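Local coordinates for protein Succinylglutamatedesuccinylase/aspartoacylase (Rhodobacter sphaeroides 2.4.1, PDB 3CDX) that probably hydrolyses non-peptide carbon-nitrogen bonds in linear amides, as a metal-dependent member of the succinylglutamate desuccinylase/aspartoacylase family, at residues L277-H282 against A294-F299; M271-G276 against A306-L311; L310-D315 against A334-D339; E286-G291 against G316-G321. All coordinates share one frame; numbering follows the deposited sequence.

Contact 1 (L277-H282 against A294-F299); sequences LFEPTH and AGWIHF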
loop_
_atom_site.group_PDB
_atom_site.type_symbol
_atom_site.label_atom_id
_atom_site.label_comp_id
_atom_site.label_asym_id
_atom_site.label_seq_id
_atom_site.Cartn_x
_atom_site.Cartn_y
_atom_site.Cartn_z
ATOM N N LEU A 277 -24.758 6.702 4.202
ATOM C CA LEU A 277 -24.497 8.071 4.626
ATOM C C LEU A 277 -25.474 8.448 5.746
ATOM O O LEU A 277 -26.678 8.688 5.516
ATOM C CB LEU A 277 -24.590 9.035 3.416
ATOM C CG LEU A 277 -24.518 10.566 3.666
ATOM C CD1 LEU A 277 -23.483 10.951 4.707
ATOM C CD2 LEU A 277 -24.250 11.340 2.363
ATOM N N PHE A 278 -24.944 8.496 6.954
ATOM C CA PHE A 278 -25.766 8.772 8.108
ATOM C C PHE A 278 -25.906 10.245 8.457
ATOM O O PHE A 278 -24.923 10.924 8.748
ATOM C CB PHE A 278 -25.304 7.976 9.328
ATOM C CG PHE A 278 -26.092 8.286 10.570
ATOM C CD1 PHE A 278 -27.354 7.735 10.750
ATOM C CD2 PHE A 278 -25.581 9.152 11.538
ATOM C CE1 PHE A 278 -28.118 8.040 11.893
ATOM C CE2 PHE A 278 -26.320 9.463 12.689
ATOM C CZ PHE A 278 -27.594 8.906 12.861
ATOM N N GLU A 279 -27.164 10.701 8.468
ATOM C CA GLU A 279 -27.554 12.068 8.805
ATOM C C GLU A 279 -28.150 12.058 10.225
ATOM O O GLU A 279 -29.240 11.460 10.433
ATOM C CB GLU A 279 -28.627 12.579 7.819
ATOM C CG GLU A 279 -29.154 13.974 8.177
ATOM C CD GLU A 279 -30.442 14.323 7.468
ATOM O OE1 GLU A 279 -30.810 13.638 6.521
ATOM O OE2 GLU A 279 -31.065 15.309 7.831
ATOM N N PRO A 280 -27.454 12.688 11.197
ATOM C CA PRO A 280 -27.975 12.696 12.553
ATOM C C PRO A 280 -29.037 13.781 12.772
ATOM O O PRO A 280 -29.124 14.748 11.999
ATOM C CB PRO A 280 -26.746 13.026 13.389
ATOM C CG PRO A 280 -25.902 13.926 12.468
ATOM C CD PRO A 280 -26.141 13.376 11.088
ATOM N N THR A 281 -29.835 13.601 13.823
ATOM C CA THR A 281 -30.768 14.605 14.286
ATOM C C THR A 281 -30.242 15.399 15.460
ATOM O O THR A 281 -30.744 16.484 15.713
ATOM C CB THR A 281 -32.155 13.982 14.703
ATOM O OG1 THR A 281 -31.957 12.969 15.681
ATOM C CG2 THR A 281 -32.835 13.377 13.535
ATOM N N HIS A 282 -29.241 14.882 16.178
ATOM C CA HIS A 282 -28.679 15.551 17.383
ATOM C C HIS A 282 -27.180 15.427 17.480
ATOM O O HIS A 282 -26.612 14.431 16.977
ATOM C CB HIS A 282 -29.238 14.914 18.671
ATOM C CG HIS A 282 -30.701 15.147 18.853
ATOM N ND1 HIS A 282 -31.197 16.257 19.502
ATOM C CD2 HIS A 282 -31.775 14.449 18.416
ATOM C CE1 HIS A 282 -32.518 16.224 19.482
ATOM N NE2 HIS A 282 -32.896 15.136 18.830
ATOM N N ALA A 294 -33.267 9.203 15.495
ATOM C CA ALA A 294 -31.834 9.465 15.747
ATOM C C ALA A 294 -31.126 10.002 14.485
ATOM O O ALA A 294 -30.127 10.746 14.596
ATOM C CB ALA A 294 -31.127 8.221 16.297
ATOM N N GLY A 295 -31.680 9.670 13.319
ATOM C CA GLY A 295 -31.152 10.091 12.022
ATOM C C GLY A 295 -31.522 9.058 10.989
ATOM O O GLY A 295 -32.334 8.177 11.275
ATOM N N TRP A 296 -30.942 9.175 9.795
ATOM C CA TRP A 296 -31.291 8.375 8.618
ATOM C C TRP A 296 -30.031 7.962 7.863
ATOM O O TRP A 296 -29.086 8.754 7.704
ATOM C CB TRP A 296 -32.153 9.192 7.619
ATOM C CG TRP A 296 -33.430 9.729 8.153
ATOM C CD1 TRP A 296 -34.656 9.106 8.123
ATOM C CD2 TRP A 296 -33.630 10.985 8.809
ATOM N NE1 TRP A 296 -35.605 9.913 8.716
ATOM C CE2 TRP A 296 -35.006 11.064 9.153
ATOM C CE3 TRP A 296 -32.782 12.069 9.125
ATOM C CZ2 TRP A 296 -35.552 12.175 9.795
ATOM C CZ3 TRP A 296 -33.304 13.148 9.776
ATOM C CH2 TRP A 296 -34.686 13.208 10.109
ATOM N N ILE A 297 -30.040 6.729 7.371
ATOM C CA ILE A 297 -28.953 6.273 6.525
ATOM C C ILE A 297 -29.448 6.413 5.102
ATOM O O ILE A 297 -30.434 5.756 4.726
ATOM C CB ILE A 297 -28.598 4.811 6.784
ATOM C CG1 ILE A 297 -28.025 4.625 8.198
ATOM C CG2 ILE A 297 -27.708 4.293 5.670
ATOM C CD1 ILE A 297 -27.735 3.130 8.570
ATOM N N HIS A 298 -28.779 7.287 4.346
ATOM C CA HIS A 298 -29.111 7.560 2.969
ATOM C C HIS A 298 -28.352 6.580 2.094
ATOM O O HIS A 298 -27.187 6.206 2.415
ATOM C CB HIS A 298 -28.752 9.023 2.620
ATOM C CG HIS A 298 -29.519 10.054 3.406
ATOM N ND1 HIS A 298 -30.654 10.669 2.916
ATOM C CD2 HIS A 298 -29.329 10.563 4.648
ATOM C CE1 HIS A 298 -31.121 11.516 3.819
ATOM N NE2 HIS A 298 -30.337 11.470 4.880
ATOM N N PHE A 299 -29.010 6.142 1.006
ATOM C CA PHE A 299 -28.394 5.289 -0.011
ATOM C C PHE A 299 -28.172 6.088 -1.287
ATOM O O PHE A 299 -28.908 5.954 -2.285
ATOM C CB PHE A 299 -29.203 3.998 -0.210
ATOM C CG PHE A 299 -29.459 3.283 1.098
ATOM C CD1 PHE A 299 -28.420 2.560 1.725
ATOM C CD2 PHE A 299 -30.685 3.424 1.750
ATOM C CE1 PHE A 299 -28.618 1.954 2.980
ATOM C CE2 PHE A 299 -30.913 2.794 2.987
ATOM C CZ PHE A 299 -29.886 2.066 3.609
#

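Contact 2 (M271-G276 against A306-L311); sequences MAPRTG and APLELL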
loop_
_atom_site.group_PDB
_atom_site.type_symbol
_atom_site.label_atom_id
_atom_site.label_comp_id
_atom_site.label_asym_id
_atom_site.label_seq_id
_atom_site.Cartn_x
_atom_site.Cartn_y
_atom_site.Cartn_z
ATOM N N MET A 271 -27.220 1.601 16.577
ATOM C CA MET A 271 -26.341 0.902 15.664
ATOM C C MET A 271 -26.784 1.076 14.200
ATOM O O MET A 271 -27.976 1.093 13.895
ATOM C CB MET A 271 -26.309 -0.573 16.055
ATOM C CG MET A 271 -25.898 -0.819 17.537
ATOM S SD MET A 271 -24.207 -0.420 17.999
ATOM C CE MET A 271 -23.263 -1.578 17.020
ATOM N N ALA A 272 -25.816 1.233 13.300
ATOM C CA ALA A 272 -26.098 1.208 11.858
ATOM C C ALA A 272 -26.296 -0.237 11.320
ATOM O O ALA A 272 -25.355 -1.049 11.374
ATOM C CB ALA A 272 -24.963 1.907 11.082
ATOM N N PRO A 273 -27.502 -0.560 10.799
ATOM C CA PRO A 273 -27.671 -1.912 10.244
ATOM C C PRO A 273 -27.161 -2.030 8.823
ATOM O O PRO A 273 -27.003 -3.136 8.302
ATOM C CB PRO A 273 -29.197 -2.115 10.271
ATOM C CG PRO A 273 -29.794 -0.804 10.790
ATOM C CD PRO A 273 -28.751 0.218 10.728
ATOM N N ARG A 274 -26.950 -0.889 8.178
ATOM C CA ARG A 274 -26.466 -0.889 6.818
ATOM C C ARG A 274 -25.352 0.133 6.672
ATOM O O ARG A 274 -25.288 1.122 7.408
ATOM C CB ARG A 274 -27.595 -0.620 5.800
ATOM C CG ARG A 274 -28.730 -1.668 5.711
ATOM C CD ARG A 274 -28.324 -3.036 5.088
ATOM N NE ARG A 274 -29.399 -4.015 5.267
ATOM C CZ ARG A 274 -29.266 -5.348 5.275
ATOM N NH1 ARG A 274 -28.085 -5.935 5.113
ATOM N NH2 ARG A 274 -30.344 -6.109 5.459
ATOM N N THR A 275 -24.453 -0.137 5.736
ATOM C CA THR A 275 -23.484 0.866 5.296
ATOM C C THR A 275 -24.162 1.975 4.467
ATOM O O THR A 275 -24.916 1.705 3.534
ATOM C CB THR A 275 -22.343 0.176 4.556
ATOM O OG1 THR A 275 -21.687 -0.697 5.484
ATOM C CG2 THR A 275 -21.309 1.207 4.003
ATOM N N GLY A 276 -23.953 3.226 4.849
ATOM C CA GLY A 276 -24.404 4.321 4.016
ATOM C C GLY A 276 -24.068 5.657 4.640
ATOM O O GLY A 276 -23.220 5.727 5.512
ATOM N N ALA A 306 -35.623 5.295 -0.471
ATOM C CA ALA A 306 -35.790 6.035 0.768
ATOM C C ALA A 306 -34.705 5.705 1.784
ATOM O O ALA A 306 -34.283 4.566 1.899
ATOM C CB ALA A 306 -37.184 5.784 1.408
ATOM N N PRO A 307 -34.265 6.722 2.539
ATOM C CA PRO A 307 -33.280 6.471 3.591
ATOM C C PRO A 307 -33.834 5.616 4.733
ATOM O O PRO A 307 -35.051 5.580 4.993
ATOM C CB PRO A 307 -32.928 7.871 4.089
ATOM C CG PRO A 307 -34.099 8.703 3.726
ATOM C CD PRO A 307 -34.626 8.149 2.445
ATOM N N LEU A 308 -32.928 4.955 5.436
ATOM C CA LEU A 308 -33.357 4.127 6.549
ATOM C C LEU A 308 -33.349 4.914 7.858
ATOM O O LEU A 308 -32.291 5.317 8.340
ATOM C CB LEU A 308 -32.484 2.867 6.636
ATOM C CG LEU A 308 -32.720 1.861 7.757
ATOM C CD1 LEU A 308 -34.061 1.097 7.523
ATOM C CD2 LEU A 308 -31.523 0.872 7.786
ATOM N N GLU A 309 -34.544 5.106 8.436
ATOM C CA GLU A 309 -34.690 5.785 9.727
ATOM C C GLU A 309 -34.172 4.936 10.895
ATOM O O GLU A 309 -34.529 3.742 11.011
ATOM C CB GLU A 309 -36.170 6.108 9.981
ATOM C CG GLU A 309 -36.405 7.050 11.207
ATOM C CD GLU A 309 -37.905 7.259 11.513
ATOM O OE1 GLU A 309 -38.724 6.606 10.849
ATOM O OE2 GLU A 309 -38.248 8.058 12.407
ATOM N N LEU A 310 -33.354 5.553 11.760
ATOM C CA LEU A 310 -32.907 4.926 13.037
ATOM C C LEU A 310 -33.524 5.637 14.220
ATOM O O LEU A 310 -33.644 6.858 14.190
ATOM C CB LEU A 310 -31.366 4.990 13.218
ATOM C CG LEU A 310 -30.494 4.409 12.089
ATOM C CD1 LEU A 310 -29.045 4.206 12.496
ATOM C CD2 LEU A 310 -31.091 3.101 11.546
ATOM N N LEU A 311 -33.862 4.885 15.278
ATOM C CA LEU A 311 -34.454 5.468 16.493
ATOM C C LEU A 311 -33.551 5.283 17.706
ATOM O O LEU A 311 -32.899 4.250 17.820
ATOM C CB LEU A 311 -35.824 4.826 16.805
ATOM C CG LEU A 311 -36.835 4.680 15.664
ATOM C CD1 LEU A 311 -38.089 3.944 16.194
ATOM C CD2 LEU A 311 -37.189 6.042 15.076
#

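Contact 3 (L310-D315 against A334-D339); sequences LLYRRD and AVVMED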
loop_
_atom_site.group_PDB
_atom_site.type_symbol
_atom_site.label_atom_id
_atom_site.label_comp_id
_atom_site.label_asym_id
_atom_site.label_seq_id
_atom_site.Cartn_x
_atom_site.Cartn_y
_atom_site.Cartn_z
ATOM N N LEU A 310 -33.354 5.553 11.760
ATOM C CA LEU A 310 -32.907 4.926 13.037
ATOM C C LEU A 310 -33.524 5.637 14.220
ATOM O O LEU A 310 -33.644 6.858 14.190
ATOM C CB LEU A 310 -31.366 4.990 13.218
ATOM C CG LEU A 310 -30.494 4.409 12.089
ATOM C CD1 LEU A 310 -29.045 4.206 12.496
ATOM C CD2 LEU A 310 -31.091 3.101 11.546
ATOM N N LEU A 311 -33.862 4.885 15.278
ATOM C CA LEU A 311 -34.454 5.468 16.493
ATOM C C LEU A 311 -33.551 5.283 17.706
ATOM O O LEU A 311 -32.899 4.250 17.820
ATOM C CB LEU A 311 -35.824 4.826 16.805
ATOM C CG LEU A 311 -36.835 4.680 15.664
ATOM C CD1 LEU A 311 -38.089 3.944 16.194
ATOM C CD2 LEU A 311 -37.189 6.042 15.076
ATOM N N TYR A 312 -33.513 6.271 18.589
ATOM C CA TYR A 312 -32.991 6.087 19.941
ATOM C C TYR A 312 -33.903 5.122 20.722
ATOM O O TYR A 312 -35.117 5.103 20.510
ATOM C CB TYR A 312 -32.962 7.411 20.730
ATOM C CG TYR A 312 -32.132 8.534 20.143
ATOM C CD1 TYR A 312 -30.733 8.520 20.199
ATOM C CD2 TYR A 312 -32.751 9.627 19.542
ATOM C CE1 TYR A 312 -29.963 9.591 19.644
ATOM C CE2 TYR A 312 -32.008 10.676 18.999
ATOM C CZ TYR A 312 -30.629 10.648 19.044
ATOM O OH TYR A 312 -29.930 11.711 18.505
ATOM N N ARG A 313 -33.306 4.363 21.642
ATOM C CA ARG A 313 -34.022 3.395 22.465
ATOM C C ARG A 313 -33.784 3.610 23.963
ATOM O O ARG A 313 -34.059 2.714 24.777
ATOM C CB ARG A 313 -33.627 1.967 22.064
ATOM C CG ARG A 313 -33.940 1.612 20.629
ATOM C CD ARG A 313 -35.423 1.705 20.411
ATOM N NE ARG A 313 -35.818 1.164 19.118
ATOM C CZ ARG A 313 -37.039 1.288 18.616
ATOM N NH1 ARG A 313 -37.968 1.938 19.320
ATOM N NH2 ARG A 313 -37.330 0.763 17.423
ATOM N N ARG A 314 -33.274 4.788 24.321
ATOM C CA ARG A 314 -33.160 5.219 25.706
ATOM C C ARG A 314 -33.343 6.725 25.799
ATOM O O ARG A 314 -32.816 7.449 24.938
ATOM C CB ARG A 314 -31.748 4.912 26.258
ATOM C CG ARG A 314 -31.367 3.438 26.388
ATOM C CD ARG A 314 -32.322 2.672 27.299
ATOM N NE ARG A 314 -32.184 2.993 28.721
ATOM C CZ ARG A 314 -32.724 2.266 29.706
ATOM N NH1 ARG A 314 -33.454 1.175 29.432
ATOM N NH2 ARG A 314 -32.554 2.642 30.971
ATOM N N ASP A 315 -34.061 7.205 26.832
ATOM C CA ASP A 315 -34.026 8.629 27.190
ATOM C C ASP A 315 -32.644 8.937 27.773
ATOM O O ASP A 315 -32.030 8.068 28.400
ATOM C CB ASP A 315 -35.088 9.004 28.239
ATOM C CG ASP A 315 -36.521 8.636 27.817
ATOM O OD1 ASP A 315 -36.781 8.348 26.636
ATOM O OD2 ASP A 315 -37.405 8.631 28.696
ATOM N N ALA A 334 -24.552 6.618 17.755
ATOM C CA ALA A 334 -24.859 7.319 19.000
ATOM C C ALA A 334 -24.806 6.329 20.144
ATOM O O ALA A 334 -25.155 5.157 19.997
ATOM C CB ALA A 334 -26.248 8.010 18.963
ATOM N N VAL A 335 -24.347 6.829 21.280
ATOM C CA VAL A 335 -24.387 6.150 22.555
ATOM C C VAL A 335 -24.985 7.180 23.509
ATOM O O VAL A 335 -24.476 8.311 23.631
ATOM C CB VAL A 335 -22.992 5.759 23.037
ATOM C CG1 VAL A 335 -23.093 4.973 24.378
ATOM C CG2 VAL A 335 -22.258 4.945 21.970
ATOM N N VAL A 336 -26.075 6.771 24.156
ATOM C CA VAL A 336 -26.825 7.636 25.094
ATOM C C VAL A 336 -26.462 7.299 26.552
ATOM O O VAL A 336 -26.404 6.107 26.941
ATOM C CB VAL A 336 -28.350 7.491 24.820
ATOM C CG1 VAL A 336 -29.213 8.358 25.757
ATOM C CG2 VAL A 336 -28.623 7.818 23.344
ATOM N N MET A 337 -26.184 8.336 27.334
ATOM C CA MET A 337 -25.900 8.201 28.755
ATOM C C MET A 337 -27.146 8.651 29.513
ATOM O O MET A 337 -27.916 9.403 28.967
ATOM C CB MET A 337 -24.659 8.995 29.168
ATOM C CG MET A 337 -24.705 10.518 29.001
ATOM S SD MET A 337 -23.112 11.330 29.335
ATOM C CE MET A 337 -23.661 12.959 28.909
ATOM N N GLU A 338 -27.335 8.170 30.746
ATOM C CA GLU A 338 -28.511 8.460 31.594
ATOM C C GLU A 338 -27.966 8.791 32.981
ATOM O O GLU A 338 -26.811 8.456 33.269
ATOM C CB GLU A 338 -29.473 7.248 31.646
ATOM C CG GLU A 338 -28.910 5.951 32.303
ATOM C CD GLU A 338 -29.769 4.678 32.104
ATOM O OE1 GLU A 338 -31.012 4.781 31.915
ATOM O OE2 GLU A 338 -29.197 3.536 32.148
ATOM N N ASP A 339 -28.766 9.468 33.818
ATOM C CA ASP A 339 -28.379 9.804 35.204
ATOM C C ASP A 339 -27.882 8.559 35.907
ATOM O O ASP A 339 -28.445 7.461 35.723
ATOM C CB ASP A 339 -29.565 10.354 36.013
ATOM C CG ASP A 339 -29.941 11.782 35.630
ATOM O OD1 ASP A 339 -29.134 12.477 34.968
ATOM O OD2 ASP A 339 -31.048 12.227 36.015
#

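Contact 4 (E286-G291 against G316-G321); sequences EEVRTG and GIVWFG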
loop_
_atom_site.group_PDB
_atom_site.type_symbol
_atom_site.label_atom_id
_atom_site.label_comp_id
_atom_site.label_asym_id
_atom_site.label_seq_id
_atom_site.Cartn_x
_atom_site.Cartn_y
_atom_site.Cartn_z
ATOM N N GLU A 286 -26.782 16.682 23.760
ATOM C CA GLU A 286 -28.206 17.019 23.629
ATOM C C GLU A 286 -29.124 15.978 24.255
ATOM O O GLU A 286 -28.852 14.768 24.219
ATOM C CB GLU A 286 -28.562 17.314 22.157
ATOM C CG GLU A 286 -27.787 18.566 21.606
ATOM C CD GLU A 286 -28.101 18.920 20.151
ATOM O OE1 GLU A 286 -28.846 18.208 19.459
ATOM O OE2 GLU A 286 -27.570 19.933 19.673
ATOM N N GLU A 287 -30.222 16.459 24.828
ATOM C CA GLU A 287 -31.218 15.579 25.380
ATOM C C GLU A 287 -31.974 14.826 24.264
ATOM O O GLU A 287 -32.357 15.424 23.264
ATOM C CB GLU A 287 -32.201 16.385 26.230
ATOM C CG GLU A 287 -32.917 15.530 27.272
ATOM C CD GLU A 287 -34.094 16.267 27.969
ATOM O OE1 GLU A 287 -35.174 15.627 28.197
ATOM O OE2 GLU A 287 -33.929 17.474 28.262
ATOM N N VAL A 288 -32.185 13.528 24.454
ATOM C CA VAL A 288 -32.979 12.720 23.525
ATOM C C VAL A 288 -34.000 11.849 24.259
ATOM O O VAL A 288 -33.875 11.619 25.474
ATOM C CB VAL A 288 -32.077 11.845 22.579
ATOM C CG1 VAL A 288 -31.147 12.767 21.728
ATOM C CG2 VAL A 288 -31.272 10.806 23.368
ATOM N N ARG A 289 -34.974 11.340 23.508
ATOM C CA ARG A 289 -36.076 10.544 24.047
ATOM C C ARG A 289 -36.195 9.209 23.303
ATOM O O ARG A 289 -35.962 9.123 22.094
ATOM C CB ARG A 289 -37.391 11.323 23.929
ATOM N N THR A 290 -36.555 8.172 24.039
ATOM C CA THR A 290 -36.681 6.850 23.462
ATOM C C THR A 290 -37.783 6.855 22.389
ATOM O O THR A 290 -38.797 7.549 22.523
ATOM C CB THR A 290 -36.907 5.783 24.589
ATOM O OG1 THR A 290 -36.728 4.450 24.068
ATOM C CG2 THR A 290 -38.279 5.926 25.239
ATOM N N GLY A 291 -37.558 6.128 21.309
ATOM C CA GLY A 291 -38.517 6.066 20.220
ATOM C C GLY A 291 -38.449 7.193 19.199
ATOM O O GLY A 291 -39.001 7.070 18.101
ATOM N N GLY A 316 -32.185 10.178 27.623
ATOM C CA GLY A 316 -30.882 10.563 28.131
ATOM C C GLY A 316 -30.211 11.692 27.352
ATOM O O GLY A 316 -30.872 12.505 26.723
ATOM N N ILE A 317 -28.883 11.744 27.418
ATOM C CA ILE A 317 -28.072 12.784 26.776
ATOM C C ILE A 317 -27.087 12.045 25.841
ATOM O O ILE A 317 -26.521 10.996 26.215
ATOM C CB ILE A 317 -27.329 13.614 27.856
ATOM C CG1 ILE A 317 -28.351 14.192 28.842
ATOM C CG2 ILE A 317 -26.384 14.735 27.258
ATOM C CD1 ILE A 317 -27.782 15.168 29.825
ATOM N N VAL A 318 -26.935 12.539 24.611
ATOM C CA VAL A 318 -25.968 11.953 23.686
ATOM C C VAL A 318 -24.558 12.133 24.256
ATOM O O VAL A 318 -24.120 13.244 24.541
ATOM C CB VAL A 318 -26.104 12.497 22.216
ATOM C CG1 VAL A 318 -25.105 11.823 21.271
ATOM C CG2 VAL A 318 -27.535 12.236 21.697
ATOM N N TRP A 319 -23.869 11.015 24.452
ATOM C CA TRP A 319 -22.502 11.052 24.974
ATOM C C TRP A 319 -21.464 11.024 23.838
ATOM O O TRP A 319 -20.560 11.881 23.814
ATOM C CB TRP A 319 -22.262 9.891 25.928
ATOM C CG TRP A 319 -20.872 9.852 26.509
ATOM C CD1 TRP A 319 -20.077 10.919 26.854
ATOM C CD2 TRP A 319 -20.111 8.687 26.787
ATOM N NE1 TRP A 319 -18.882 10.478 27.358
ATOM C CE2 TRP A 319 -18.870 9.108 27.304
ATOM C CE3 TRP A 319 -20.359 7.316 26.655
ATOM C CZ2 TRP A 319 -17.893 8.208 27.712
ATOM C CZ3 TRP A 319 -19.362 6.414 27.044
ATOM C CH2 TRP A 319 -18.148 6.870 27.564
ATOM N N PHE A 320 -21.599 10.003 22.966
ATOM C CA PHE A 320 -20.896 9.870 21.679
ATOM C C PHE A 320 -21.874 10.067 20.544
ATOM O O PHE A 320 -22.946 9.453 20.523
ATOM C CB PHE A 320 -20.260 8.482 21.497
ATOM C CG PHE A 320 -18.940 8.303 22.194
ATOM C CD1 PHE A 320 -18.677 8.913 23.405
ATOM C CD2 PHE A 320 -17.938 7.486 21.623
ATOM C CE1 PHE A 320 -17.424 8.747 24.045
ATOM C CE2 PHE A 320 -16.683 7.329 22.258
ATOM C CZ PHE A 320 -16.446 7.952 23.475
ATOM N N GLY A 321 -21.474 10.886 19.577
ATOM C CA GLY A 321 -22.287 11.160 18.396
ATOM C C GLY A 321 -21.531 10.810 17.142
ATOM O O GLY A 321 -20.282 10.845 17.134
#

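Contact 1 (L277-H282 against A294-F299)
E279 reaches across to H298 and W296: its CB, CD and both carboxylate oxygens each meet a side chain of the other strand. E279 CB lies 3.6 Å from H298 NE2, in the plane of the imidazole, at its edge. CG is the link, anti to the backbone N (chi1 176°), and the extended chain beyond it carries E279 CD to 3.6 Å from W296 CE3. At the tip, E279 OE1 accepts the N-H of H298 NE2 at 2.8 Å through its anti lone pair; carboxylate and imidazole are nearly coplanar. E279 OE2 lies 3.7 Å from W296 CZ3. An alanine at E279 would probably leave H298 NE2 without its carboxylate mate and the imidazole freer to turn. These side chains share one face of an antiparallel strand pair, in which L277-H298 and E279-W296 are the hydrogen-bonded pairs; I71 of a second subunit packs on E279 and H298. On the other face F278 CE1 lies 3.7 Å from G295 CA, where any side chain would collide with the F278 ring. A294 and G295 form a classic beta bulge facing L310. Where the pairing ends, T281 N donates to A294 O at 3.0 Å, and T281 OG1 bonds to T293 O.

Contact 2 (M271-G276 against A306-L311)
P273 turns its CG and CD toward the CD2 methyls of L308 and L310. P273 CG meets L308 CD2 at 3.8 Å, the two side chains reaching toward each other tip to tip. The nearest partner of the neighbouring ring carbon differs: P273 CD lies 3.8 Å from L310 CD2, and here the side chains slide past each other in opposite directions. Each ring carbon also lies close to the other methyl. The leucines come from alternate positions of strand 308-311 and therefore rise from the same face. In L310, CG is anti to the carbonyl carbon (chi1 -55°), which puts the branch point where CD2 can meet the proline while CD1 serves the backbone before it. L310 CD1 is 3.6 Å from M271 O and 4.3 Å from A272 CA. R274 adds only its aliphatic base, with R274 CG 4.3 Å from L308 CD2; its charged end forms a salt bridge with D302 of a third subunit. No hydrogen bond joins the segments, so the contact rests on apolar packing. Proline suits such a place: it is apolar and rigid, and has no amide N-H to be satisfied in a loop whose backbone makes no bond to the strand beneath. L308 also touches F299 and L310 touches V333, while P273 touches I297. The loop linking strand 259-271 to strand 276-280 thus folds over one face of strand 308-311, which pairs with strand 293-298 and is an outermost strand of a four-stranded antiparallel sheet within this chain.

Contact 3 (L310-D315 against A334-D339)
In R314, CG is anti to the carbonyl carbon (chi1 -66°) and the chain bends at chi2 and chi3; in E338, which it meets, CG takes the crowded position between backbone N and carbonyl carbon (chi1 64°) and the rest runs out extended. The result is a salt bridge with R314 NH2 2.8 Å from E338 OE1. The oxygen lies in the guanidinium plane at its edge and uses its syn lone pair, and the bond is nearly straight. Yet the two planar groups are turned 87° apart, so the pairing is not the flat, two-pronged kind: E338 OE2 stays 3.7 Å from R314 NH2. A methionine in place of R314 would probably leave the E338 carboxylate without this positive mate at the partly exposed end of the contact. Farther in, V336 has CG1 anti to the backbone N, which sets V336 CG1 against a backbone oxygen, 3.8 Å from R314 O. The apolar packing lies with Y312: V336 CG2 comes 3.9 Å from Y312 CD1, the two side chains crossing at about a right angle. Y312 CE1 also meets A334 CB at 4.1 Å; alanine suits this spot because a bare methyl fits beside the broad ring. Y312 further touches V288 and V318, and D315 OD1 bonds to T290 N. A334, V336 and E338 all point toward the segment 310-315, V335 and M337 away, the alternation of a two-faced beta strand, here covered on one side by the connection leaving strand 308-311.

Contact 4 (E286-G291 against G316-G321)
The flat groups that meet between E286-V288 and G316-V318 are backbone peptides, joined by three hydrogen bonds. V318 N donates to E286 O at 3.0 Å. One step along, V288 and G316 bond to each other twice: V288 N lies 2.8 Å from G316 O. The return bond is a little longer, with G316 N 3.1 Å from V288 O. E286 O also receives a CA-H contact from I317, with I317 CA 3.3 Å from E286 O. The bonds make V288-G316 an antiparallel hydrogen-bonded pair and E287-I317 the non-hydrogen-bonded pair next to it. G316 adopts backbone angles at which a CB would press on the preceding carbonyl oxygen, so glycine fits there. Of the side chains, V288 carries the apolar part: V288 CG1, anti to the carbonyl carbon (chi1 -60°), touches V318 CG2 at 3.7 Å, the two valines crossing at about a right angle. V288 CG2 lies 3.8 Å from G316 O. Branching at CB gives each valine a compact pair of methyls that packs methyl against methyl and needs no polar partner. E287, at the exposed margin, touches G316 O chiefly through its CG, with E287 CG 3.7 Å away. Beyond V318 the chain turns a corner: W319 and F320 form a classic beta bulge facing V335, F320 CE1 lies over the centre of the W319 ring, and F320 meets W38 of a fourth subunit. The short strand 287-288 thus flanks strand 316-322, which on its other side pairs with strand 332-339, while V288 leans on V336 of that strand and on Y312.

Overall arrangement
All four contacts lie on one side of the chain's centre, away from the calcium site. Contact 1 is the buried one: strand-to-strand pairing with a polar pair on a face covered by another subunit. Contacts 2, 3 and 4 are partly buried. Contact 2 shares the small sheet with contact 1, through strand 308-311 beside strand 293-298, but is purely apolar loop packing. The segments of contacts 2 and 3 overlap at L310 and L311, though L310 does its packing in contact 2; beyond them the chain passes to contacts 3 and 4, whose centres are about 5 Å apart. There a salt bridge at the margin and backbone pairing share an interior built from Y312, V288 and V336.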